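Local coordinates for putative riboflavin biosynthesis protein (Shewanella loihica, PDB 3KY8) that probably reduces 5-amino-6-(5-phosphoribosylamino)uracil in riboflavin biosynthesis, as a member of the RibD C-terminal reductase family, at residues 34-37 against 42-45. Numbering follows the deposited sequence.
Sequences IADK and DWLH
Trp43 brings the edge of its indole that runs from CD1 through NE1 to CZ2 up against the backbone of Ile34, Ala35 and Asp36. Nearest is the carbonyl of Ile34: its O lies at the edge of the ring, in plane, 3.5 Å from CZ2 of Trp43. Next along the rim, NE1 of Trp43 stands 4.1 Å from CA of Ala35, which also sits near the ring plane. Asp36 arrives obliquely; its N is 3.8 Å from NE1 of Trp43, a contact between two N-H donors, and the indole N-H gives a weak hydrogen bond to the carbonyl O of Lys40. Beyond that, CB of Asp36 passes 4.2 Å from CD1 of Trp43. With chi1 at 56°, CG of Trp43 lies between its own backbone N and carbonyl carbon, and from there the indole reaches back to the earlier part of the loop. That loop leaves strand 21-29, a strand of the mixed sheet of the RibD C-terminal domain, and leads to helix 57-63; Trp43 sits in a 3-10 segment of it, where His45 N bonds to Asp42 O at 2.8 Å. CD2 of Leu44 lies over one face of the indole, nearer its margin than its middle, 3.6 Å from the plane, while Phe155 of strand 149-158 meets the ring edge-to-face. Ile34 and Ala35 turn their side chains away from Trp43 and bond through their backbones to Val163; the Ile34 carbonyl O also accepts a hydrogen bond from an unidentified molecule, probably from the crystallisation liquor. OD1 of Asp36 reaches forward to the amides of Arg38 and Lys40, the first of these bonds being that of an Asx turn. Its OD2 stays 5.0 Å from OD2 of Asp42, a spacing at which the two carboxylates would probably repel each other mildly.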
loop_
_atom_site.group_PDB
_atom_site.type_symbol
_atom_site.label_atom_id
_atom_site.label_comp_id
_atom_site.label_asym_id
_atom_site.label_seq_id
_atom_site.Cartn_x
_atom_site.Cartn_y
_atom_site.Cartn_z
ATOM N N ILE A 34 5.684 7.221 -3.299
ATOM C CA ILE A 34 5.587 7.700 -4.664
ATOM C C ILE A 34 6.895 8.323 -5.187
ATOM O O ILE A 34 7.035 8.544 -6.380
ATOM C CB ILE A 34 4.362 8.628 -4.799
ATOM C CG1 ILE A 34 4.527 9.953 -4.044
ATOM C CG2 ILE A 34 3.171 7.868 -4.318
ATOM C CD1 ILE A 34 3.399 10.994 -4.312
ATOM N N ALA A 35 7.836 8.608 -4.286
ATOM C CA ALA A 35 9.207 8.900 -4.639
ATOM C C ALA A 35 10.109 8.276 -3.568
ATOM O O ALA A 35 9.664 8.007 -2.461
ATOM C CB ALA A 35 9.438 10.442 -4.737
ATOM N N ASP A 36 11.374 8.028 -3.889
ATOM C CA ASP A 36 12.316 7.478 -2.893
ATOM C C ASP A 36 12.876 8.590 -2.035
ATOM O O ASP A 36 12.486 9.758 -2.203
ATOM C CB ASP A 36 13.452 6.661 -3.565
ATOM C CG ASP A 36 14.400 7.513 -4.437
ATOM O OD1 ASP A 36 14.464 8.761 -4.277
ATOM O OD2 ASP A 36 15.079 6.893 -5.299
ATOM N N LYS A 37 13.797 8.243 -1.139
ATOM C CA LYS A 37 14.241 9.183 -0.145
ATOM C C LYS A 37 15.071 10.349 -0.725
ATOM O O LYS A 37 15.317 11.297 -0.045
ATOM C CB LYS A 37 14.891 8.506 1.090
ATOM C CG LYS A 37 15.892 7.307 0.950
ATOM C CD LYS A 37 15.617 6.237 2.125
ATOM C CE LYS A 37 16.902 5.701 2.859
ATOM N N ASP A 42 13.730 6.479 -10.034
ATOM C CA ASP A 42 14.544 5.489 -10.726
ATOM C C ASP A 42 13.989 4.068 -10.536
ATOM O O ASP A 42 14.084 3.237 -11.433
ATOM C CB ASP A 42 15.990 5.515 -10.201
ATOM C CG ASP A 42 16.696 6.842 -10.444
ATOM O OD1 ASP A 42 16.428 7.531 -11.452
ATOM O OD2 ASP A 42 17.551 7.174 -9.606
ATOM N N TRP A 43 13.424 3.808 -9.362
ATOM C CA TRP A 43 12.753 2.530 -9.058
ATOM C C TRP A 43 11.603 2.171 -10.001
ATOM O O TRP A 43 11.263 1.003 -10.107
ATOM C CB TRP A 43 12.242 2.533 -7.622
ATOM C CG TRP A 43 11.327 3.667 -7.323
ATOM C CD1 TRP A 43 11.679 4.934 -6.966
ATOM C CD2 TRP A 43 9.908 3.643 -7.376
ATOM N NE1 TRP A 43 10.565 5.704 -6.785
ATOM C CE2 TRP A 43 9.460 4.945 -7.037
ATOM C CE3 TRP A 43 8.966 2.649 -7.666
ATOM C CZ2 TRP A 43 8.140 5.265 -6.969
ATOM C CZ3 TRP A 43 7.649 2.967 -7.587
ATOM C CH2 TRP A 43 7.236 4.273 -7.275
ATOM N N LEU A 44 10.998 3.161 -10.663
ATOM C CA LEU A 44 10.041 2.883 -11.720
ATOM C C LEU A 44 10.714 2.026 -12.778
ATOM O O LEU A 44 10.071 1.189 -13.352
ATOM C CB LEU A 44 9.462 4.146 -12.348
ATOM C CG LEU A 44 8.541 4.993 -11.470
ATOM C CD1 LEU A 44 8.047 6.170 -12.292
ATOM C CD2 LEU A 44 7.372 4.204 -10.969
ATOM N N HIS A 45 12.020 2.177 -12.989
ATOM C CA HIS A 45 12.749 1.328 -13.969
ATOM C C HIS A 45 13.133 -0.061 -13.428
ATOM O O HIS A 45 13.843 -0.788 -14.097
ATOM C CB HIS A 45 13.997 2.050 -14.529
ATOM C CG HIS A 45 13.709 3.416 -15.081
ATOM N ND1 HIS A 45 12.894 3.629 -16.178
ATOM C CD2 HIS A 45 14.121 4.645 -14.680
ATOM C CE1 HIS A 45 12.814 4.926 -16.427
ATOM N NE2 HIS A 45 13.550 5.565 -15.531
#